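Local coordinates for Bd0816 (Bdellovibrio bacteriovorus HD100, PDB 5CER), which probably acts as a serine-type D-Ala-D-Ala carboxypeptidase of the peptidase S13 family, trimming peptides of the bacterial cell wall, at residues K36-L41 with A230-F235; W42-L47 with Y278-S283. The protein carries 2 engineered substitutions. One frame throughout, in Å; residues are numbered along the deposited sequence.

Interaction 1: residues K36-L41 with A230-F235; sequences KVITTL and AAFNAF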
ATOM      1  N   LYS A  36       2.706  -4.623   9.370  1.00 21.39           N
ATOM      2  CA  LYS A  36       2.478  -3.198   9.664  1.00 20.38           C
ATOM      3  C   LYS A  36       1.328  -2.934  10.622  1.00 19.79           C
ATOM      4  O   LYS A  36       1.301  -1.917  11.316  1.00 20.30           O
ATOM      5  CB  LYS A  36       2.332  -2.398   8.373  1.00 19.83           C
ATOM      6  CG  LYS A  36       3.611  -2.358   7.539  1.00 19.67           C
ATOM      7  CD  LYS A  36       3.394  -1.580   6.244  1.00 19.89           C
ATOM      8  CE  LYS A  36       4.680  -1.378   5.474  1.00 20.10           C
ATOM      9  NZ  LYS A  36       4.887  -2.378   4.388  1.00 21.01           N
ATOM     10  N   VAL A  37       0.375  -3.844  10.657  1.00 19.76           N
ATOM     11  CA  VAL A  37      -0.716  -3.783  11.643  1.00 19.23           C
ATOM     12  C   VAL A  37      -0.145  -3.848  13.081  1.00 19.64           C
ATOM     13  O   VAL A  37      -0.598  -3.135  13.957  1.00 17.74           O
ATOM     14  CB  VAL A  37      -1.772  -4.892  11.440  1.00 17.34           C
ATOM     15  CG1 VAL A  37      -2.906  -4.710  12.431  1.00 17.42           C
ATOM     16  CG2 VAL A  37      -2.328  -4.817  10.026  1.00 17.24           C
ATOM     17  N   ILE A  38       0.852  -4.708  13.265  1.00 20.90           N
ATOM     18  CA  ILE A  38       1.480  -4.882  14.554  1.00 22.39           C
ATOM     19  C   ILE A  38       2.368  -3.693  14.869  1.00 22.27           C
ATOM     20  O   ILE A  38       2.361  -3.182  15.989  1.00 23.14           O
ATOM     21  CB  ILE A  38       2.292  -6.193  14.603  1.00 23.35           C
ATOM     22  CG1 ILE A  38       1.364  -7.398  14.350  1.00 23.53           C
ATOM     23  CG2 ILE A  38       3.000  -6.324  15.961  1.00 23.81           C
ATOM     24  CD1 ILE A  38       2.071  -8.733  14.252  1.00 25.33           C
ATOM     25  N   THR A  39       3.143  -3.263  13.883  1.00 22.49           N
ATOM     26  CA  THR A  39       3.957  -2.059  14.025  1.00 22.25           C
ATOM     27  C   THR A  39       3.103  -0.851  14.410  1.00 22.62           C
ATOM     28  O   THR A  39       3.459  -0.079  15.344  1.00 23.14           O
ATOM     29  CB  THR A  39       4.765  -1.824  12.756  1.00 22.24           C
ATOM     30  OG1 THR A  39       5.602  -2.979  12.512  1.00 20.52           O
ATOM     31  CG2 THR A  39       5.640  -0.608  12.913  1.00 23.26           C
ATOM     32  N   THR A  40       1.940  -0.754  13.770  1.00 21.63           N
ATOM     33  CA  THR A  40       0.939   0.246  14.074  1.00 21.50           C
ATOM     34  C   THR A  40       0.466   0.215  15.523  1.00 22.53           C
ATOM     35  O   THR A  40       0.361   1.270  16.188  1.00 22.25           O
ATOM     36  CB  THR A  40      -0.270   0.127  13.091  1.00 21.10           C
ATOM     37  OG1 THR A  40       0.154   0.483  11.768  1.00 20.95           O
ATOM     38  CG2 THR A  40      -1.411   1.031  13.472  1.00 20.85           C
ATOM     39  N   LEU A  41       0.149  -0.974  16.028  1.00 23.17           N
ATOM     40  CA  LEU A  41      -0.273  -1.089  17.442  1.00 23.49           C
ATOM     41  C   LEU A  41       0.842  -0.632  18.384  1.00 23.26           C
ATOM     42  O   LEU A  41       0.595   0.057  19.368  1.00 23.66           O
ATOM     43  CB  LEU A  41      -0.681  -2.521  17.784  1.00 23.60           C
ATOM     44  CG  LEU A  41      -0.944  -2.868  19.264  1.00 24.37           C
ATOM     45  CD1 LEU A  41      -2.054  -2.030  19.860  1.00 24.50           C
ATOM     46  CD2 LEU A  41      -1.275  -4.348  19.360  1.00 25.34           C
ATOM     47  N   ALA A 230      14.861  -5.701  20.160  1.00 30.72           N
ATOM     48  CA  ALA A 230      14.798  -5.971  21.609  1.00 30.92           C
ATOM     49  C   ALA A 230      13.569  -5.333  22.227  1.00 29.32           C
ATOM     50  O   ALA A 230      12.798  -5.974  22.923  1.00 29.70           O
ATOM     51  CB  ALA A 230      16.075  -5.517  22.288  1.00 32.67           C
ATOM     52  N   ALA A 231      13.349  -4.067  21.911  1.00 28.78           N
ATOM     53  CA  ALA A 231      12.185  -3.363  22.398  1.00 27.84           C
ATOM     54  C   ALA A 231      10.898  -4.038  21.863  1.00 27.11           C
ATOM     55  O   ALA A 231       9.933  -4.145  22.615  1.00 27.59           O
ATOM     56  CB  ALA A 231      12.245  -1.879  22.043  1.00 27.10           C
ATOM     57  N   PHE A 232      10.904  -4.497  20.612  1.00 26.72           N
ATOM     58  CA  PHE A 232       9.750  -5.198  20.059  1.00 26.53           C
ATOM     59  C   PHE A 232       9.336  -6.456  20.818  1.00 26.78           C
ATOM     60  O   PHE A 232       8.156  -6.677  21.099  1.00 25.37           O
ATOM     61  CB  PHE A 232       9.961  -5.595  18.620  1.00 26.60           C
ATOM     62  CG  PHE A 232       8.755  -6.301  18.030  1.00 26.53           C
ATOM     63  CD1 PHE A 232       7.733  -5.596  17.503  1.00 25.80           C
ATOM     64  CD2 PHE A 232       8.665  -7.694  18.044  1.00 27.60           C
ATOM     65  CE1 PHE A 232       6.632  -6.255  16.998  1.00 26.01           C
ATOM     66  CE2 PHE A 232       7.573  -8.343  17.534  1.00 26.23           C
ATOM     67  CZ  PHE A 232       6.560  -7.625  17.024  1.00 25.78           C
ATOM     68  N   ASN A 233      10.320  -7.273  21.173  1.00 27.92           N
ATOM     69  CA  ASN A 233      10.045  -8.513  21.895  1.00 27.93           C
ATOM     70  C   ASN A 233       9.403  -8.264  23.253  1.00 29.29           C
ATOM     71  O   ASN A 233       8.477  -8.970  23.638  1.00 30.44           O
ATOM     72  CB  ASN A 233      11.310  -9.369  21.971  1.00 28.73           C
ATOM     73  CG  ASN A 233      11.697  -9.944  20.620  1.00 28.20           C
ATOM     74  OD1 ASN A 233      10.951  -9.873  19.663  1.00 27.18           O
ATOM     75  ND2 ASN A 233      12.921 -10.388  20.507  1.00 29.79           N
ATOM     76  N   ALA A 234       9.861  -7.238  23.984  1.00 30.25           N
ATOM     77  CA  ALA A 234       9.234  -6.874  25.275  1.00 30.71           C
ATOM     78  C   ALA A 234       7.779  -6.455  25.061  1.00 30.02           C
ATOM     79  O   ALA A 234       6.890  -6.784  25.857  1.00 31.61           O
ATOM     80  CB  ALA A 234      10.029  -5.770  25.974  1.00 30.73           C
ATOM     81  N   PHE A 235       7.558  -5.683  24.012  1.00 29.61           N
ATOM     82  CA  PHE A 235       6.195  -5.272  23.626  1.00 29.96           C
ATOM     83  C   PHE A 235       5.316  -6.488  23.332  1.00 30.05           C
ATOM     84  O   PHE A 235       4.195  -6.541  23.820  1.00 31.08           O
ATOM     85  CB  PHE A 235       6.204  -4.310  22.442  1.00 27.98           C
ATOM     86  CG  PHE A 235       4.925  -4.313  21.657  1.00 27.35           C
ATOM     87  CD1 PHE A 235       3.795  -3.679  22.125  1.00 26.66           C
ATOM     88  CD2 PHE A 235       4.855  -4.976  20.434  1.00 26.63           C
ATOM     89  CE1 PHE A 235       2.633  -3.686  21.379  1.00 25.56           C
ATOM     90  CE2 PHE A 235       3.674  -5.011  19.712  1.00 25.61           C
ATOM     91  CZ  PHE A 235       2.565  -4.359  20.183  1.00 24.83           C
TER
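Ile38 and Leu41, neighbours one turn apart, meet the rings of Phe232 and Phe235, and every contact across the pair is apolar. The work at Ile38 falls to its CG2 methyl, which sits anti to the backbone N and touches two ring edges at once: CG2 lies 3.8 Å from CE1 of Phe232, near that ring's plane, and 4.0 Å from CE2 of Phe235. Phe235 also points its far edge at Leu41, with CZ 3.9 Å from Leu41 CG. The rings present rims, not faces, to the aliphatic groups; Phe232 is stacked on Phe249 and Phe235 on Trp42. The axes of the two short segments pass 11.8 Å apart at 84°, leaving the long aromatic side chains to span the gap.

Polar bonds run within 36-41 and from it to other parts of the chain, not to 230-235. Lys36 O accepts Thr40 N and, at 2.7 Å, Thr40 OG1, from opposite faces of its carbonyl plane. Lys36 NZ bonds to Ser214 OG, Asn216 OD1 and Ser253 O, a setting consistent with the SXXK lysine beside the SXN motif. The pair thus packs helix 228-239 across the Lys36 helix, probably the SXXK helix of the penicillin-binding fold.

Interaction 2: residues W42-L47 with Y278-S283; sequences WAIEKL and YTLNKS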
ATOM      1  N   TRP A  42       2.047  -1.094  18.110  1.00 23.13           N
ATOM      2  CA  TRP A  42       3.187  -0.818  18.967  1.00 24.39           C
ATOM      3  C   TRP A  42       3.422   0.718  19.018  1.00 26.50           C
ATOM      4  O   TRP A  42       3.570   1.292  20.088  1.00 25.82           O
ATOM      5  CB  TRP A  42       4.442  -1.556  18.460  1.00 23.04           C
ATOM      6  CG  TRP A  42       5.655  -1.410  19.327  1.00 22.74           C
ATOM      7  CD1 TRP A  42       5.694  -1.110  20.633  1.00 22.30           C
ATOM      8  CD2 TRP A  42       7.024  -1.587  18.918  1.00 23.00           C
ATOM      9  NE1 TRP A  42       6.978  -1.075  21.085  1.00 22.77           N
ATOM     10  CE2 TRP A  42       7.823  -1.367  20.050  1.00 23.05           C
ATOM     11  CE3 TRP A  42       7.643  -1.903  17.703  1.00 22.47           C
ATOM     12  CZ2 TRP A  42       9.212  -1.460  20.015  1.00 23.35           C
ATOM     13  CZ3 TRP A  42       9.022  -1.984  17.662  1.00 22.86           C
ATOM     14  CH2 TRP A  42       9.790  -1.783  18.826  1.00 23.83           C
ATOM     15  N   ALA A  43       3.439   1.359  17.852  1.00 26.97           N
ATOM     16  CA  ALA A  43       3.612   2.821  17.806  1.00 26.80           C
ATOM     17  C   ALA A  43       2.533   3.537  18.635  1.00 24.90           C
ATOM     18  O   ALA A  43       2.843   4.425  19.420  1.00 24.74           O
ATOM     19  CB  ALA A  43       3.625   3.334  16.345  1.00 26.38           C
ATOM     20  N   ILE A  44       1.292   3.143  18.446  1.00 24.00           N
ATOM     21  CA  ILE A  44       0.193   3.762  19.184  1.00 25.84           C
ATOM     22  C   ILE A  44       0.317   3.533  20.677  1.00 27.16           C
ATOM     23  O   ILE A  44       0.165   4.476  21.464  1.00 27.91           O
ATOM     24  CB  ILE A  44      -1.185   3.292  18.681  1.00 24.70           C
ATOM     25  CG1 ILE A  44      -1.438   3.932  17.323  1.00 24.57           C
ATOM     26  CG2 ILE A  44      -2.275   3.662  19.660  1.00 25.36           C
ATOM     27  CD1 ILE A  44      -2.582   3.333  16.566  1.00 24.72           C
ATOM     28  N   GLU A  45       0.660   2.320  21.066  1.00 28.04           N
ATOM     29  CA  GLU A  45       0.843   2.036  22.479  1.00 30.16           C
ATOM     30  C   GLU A  45       1.979   2.844  23.124  1.00 31.66           C
ATOM     31  O   GLU A  45       1.810   3.355  24.222  1.00 34.47           O
ATOM     32  CB  GLU A  45       1.089   0.566  22.694  1.00 31.45           C
ATOM     33  CG  GLU A  45       1.049   0.171  24.151  1.00 32.90           C
ATOM     34  CD  GLU A  45       1.238  -1.314  24.325  1.00 35.77           C
ATOM     35  OE1 GLU A  45       0.304  -2.076  23.942  1.00 37.40           O
ATOM     36  OE2 GLU A  45       2.316  -1.723  24.811  1.00 37.44           O
ATOM     37  N   LYS A  46       3.113   2.954  22.461  1.00 31.97           N
ATOM     38  CA  LYS A  46       4.222   3.629  23.052  1.00 35.54           C
ATOM     39  C   LYS A  46       4.154   5.139  22.953  1.00 33.14           C
ATOM     40  O   LYS A  46       4.525   5.826  23.909  1.00 30.98           O
ATOM     41  CB  LYS A  46       5.552   3.158  22.456  1.00 41.79           C
ATOM     42  CG  LYS A  46       6.724   3.536  23.341  1.00 48.50           C
ATOM     43  CD  LYS A  46       8.010   2.859  22.954  1.00 58.20           C
ATOM     44  CE  LYS A  46       8.238   1.585  23.765  1.00 63.31           C
ATOM     45  NZ  LYS A  46       9.408   0.841  23.236  1.00 63.59           N
ATOM     46  N   LEU A  47       3.726   5.643  21.811  1.00 29.66           N
ATOM     47  CA  LEU A  47       3.707   7.097  21.552  1.00 30.09           C
ATOM     48  C   LEU A  47       2.371   7.803  21.837  1.00 30.44           C
ATOM     49  O   LEU A  47       2.374   8.958  22.212  1.00 32.11           O
ATOM     50  CB  LEU A  47       4.103   7.406  20.101  1.00 28.01           C
ATOM     51  CG  LEU A  47       5.478   6.870  19.689  1.00 27.93           C
ATOM     52  CD1 LEU A  47       5.735   7.139  18.224  1.00 27.91           C
ATOM     53  CD2 LEU A  47       6.578   7.486  20.548  1.00 28.48           C
ATOM     54  N   TYR A 278      -7.736  -7.073  17.661  1.00 21.65           N
ATOM     55  CA  TYR A 278      -8.641  -6.785  18.771  1.00 21.71           C
ATOM     56  C   TYR A 278      -8.052  -5.695  19.676  1.00 22.22           C
ATOM     57  O   TYR A 278      -8.734  -4.723  20.044  1.00 22.86           O
ATOM     58  CB  TYR A 278      -8.949  -8.045  19.559  1.00 21.61           C
ATOM     59  CG  TYR A 278      -9.702  -7.847  20.863  1.00 21.74           C
ATOM     60  CD1 TYR A 278      -8.995  -7.649  22.051  1.00 21.80           C
ATOM     61  CD2 TYR A 278     -11.089  -7.910  20.911  1.00 21.76           C
ATOM     62  CE1 TYR A 278      -9.631  -7.469  23.244  1.00 22.65           C
ATOM     63  CE2 TYR A 278     -11.763  -7.763  22.101  1.00 23.03           C
ATOM     64  CZ  TYR A 278     -11.028  -7.517  23.282  1.00 23.72           C
ATOM     65  OH  TYR A 278     -11.666  -7.310  24.503  1.00 24.04           O
ATOM     66  N   THR A 279      -6.791  -5.835  20.020  1.00 22.59           N
ATOM     67  CA  THR A 279      -6.141  -4.887  20.937  1.00 23.87           C
ATOM     68  C   THR A 279      -5.980  -3.489  20.309  1.00 24.44           C
ATOM     69  O   THR A 279      -6.144  -2.486  20.993  1.00 24.35           O
ATOM     70  CB  THR A 279      -4.751  -5.451  21.357  1.00 23.55           C
ATOM     71  OG1 THR A 279      -4.905  -6.839  21.651  1.00 23.56           O
ATOM     72  CG2 THR A 279      -4.115  -4.732  22.531  1.00 23.23           C
ATOM     73  N   LEU A 280      -5.685  -3.458  19.003  1.00 24.51           N
ATOM     74  CA  LEU A 280      -5.523  -2.193  18.278  1.00 24.33           C
ATOM     75  C   LEU A 280      -6.863  -1.439  18.236  1.00 25.45           C
ATOM     76  O   LEU A 280      -6.906  -0.244  18.533  1.00 25.28           O
ATOM     77  CB  LEU A 280      -5.005  -2.440  16.852  1.00 23.22           C
ATOM     78  CG  LEU A 280      -5.002  -1.248  15.876  1.00 21.68           C
ATOM     79  CD1 LEU A 280      -4.199  -0.093  16.417  1.00 21.64           C
ATOM     80  CD2 LEU A 280      -4.417  -1.688  14.549  1.00 21.11           C
ATOM     81  N   ASN A 281      -7.934  -2.167  17.913  1.00 25.91           N
ATOM     82  CA  ASN A 281      -9.283  -1.643  17.955  1.00 27.22           C
ATOM     83  C   ASN A 281      -9.694  -1.109  19.343  1.00 29.11           C
ATOM     84  O   ASN A 281     -10.281  -0.034  19.432  1.00 30.93           O
ATOM     85  CB  ASN A 281     -10.293  -2.707  17.479  1.00 27.01           C
ATOM     86  CG  ASN A 281     -11.688  -2.151  17.293  1.00 28.55           C
ATOM     87  OD1 ASN A 281     -12.591  -2.348  18.133  1.00 31.12           O
ATOM     88  ND2 ASN A 281     -11.853  -1.353  16.276  1.00 28.65           N
ATOM     89  N   LYS A 282      -9.394  -1.834  20.406  1.00 30.30           N
ATOM     90  CA  LYS A 282      -9.727  -1.382  21.775  1.00 33.38           C
ATOM     91  C   LYS A 282      -9.009  -0.120  22.116  1.00 31.98           C
ATOM     92  O   LYS A 282      -9.557   0.800  22.713  1.00 32.53           O
ATOM     93  CB  LYS A 282      -9.346  -2.458  22.851  1.00 37.58           C
ATOM     94  CG  LYS A 282     -10.482  -3.130  23.623  1.00 42.18           C
ATOM     95  CD  LYS A 282     -11.735  -3.319  22.754  1.00 45.29           C
ATOM     96  CE  LYS A 282     -12.848  -4.080  23.441  1.00 47.83           C
ATOM     97  NZ  LYS A 282     -14.169  -3.744  22.805  1.00 50.79           N
ATOM     98  N   SER A 283      -7.751  -0.084  21.740  1.00 31.72           N
ATOM     99  CA  SER A 283      -6.920   1.083  21.979  1.00 32.18           C
ATOM    100  C   SER A 283      -7.531   2.342  21.341  1.00 32.06           C
ATOM    101  O   SER A 283      -7.718   3.375  21.978  1.00 30.47           O
ATOM    102  CB  SER A 283      -5.514   0.807  21.458  1.00 31.22           C
ATOM    103  OG  SER A 283      -4.599   1.633  22.111  1.00 33.78           O
TER
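Ile44 reaches across to Leu280 and Ser283 with two different branches, and its orientation decides which branch meets which. Its CB points at helix 278-283. CG1 stands anti to the carbonyl carbon (chi1 -72°) and the chain continues extended (chi2 167°), which carries CD1 out to the end methyl of Leu280: Ile44 CD1 and Leu280 CD1 are 3.8 Å apart. The two side chains run at about a right angle to each other, so this is a methyl-to-methyl touch between crossing chains, without alignment along their lengths.

The shorter branch, CG2, serves the other partner. It meets Ser283 OG at 3.9 Å, a van der Waals approach of a methyl to a hydroxyl. Ser283 OG is itself anti to its backbone N, and the CB of Ser283 is directed toward 42-47. Leu280 and Ser283 lie one turn apart on their helix, so Ile44 rests against two successive positions along the same side of it.

Leu207 of helix 203-213 also packs on Ile44, and Leu291 on Leu280, extending the apolar layer. On its other side, helix 270-286 touches strand 339-348 through Tyr278 on Tyr342. The small interface is helix-on-helix packing in the core of the penicillin-binding fold, linking the end of the central helix to a helix that lies against the main antiparallel sheet.

How the interactions relate
Both contacts draw on helix 35-47: interaction 1 uses its first half and interaction 2 its second, with centres about 10 Å apart. The partners come in the same order along the chain, helix 228-239 and then helix 270-286, so the two pairings interleave. They also touch directly. Trp42, which opens segment 42-47, packs against Phe232 and Phe235 of interaction 1, its CD1 3.4 Å from Phe235 CG and its ring meeting Phe232 edge-to-face, while Glu45 OE1 is hydrogen-bonded to Thr239 of helix 228-239. Helix 35-47 is thus packed on by these two helices from distant parts of the sequence, and by helix 203-213 as well.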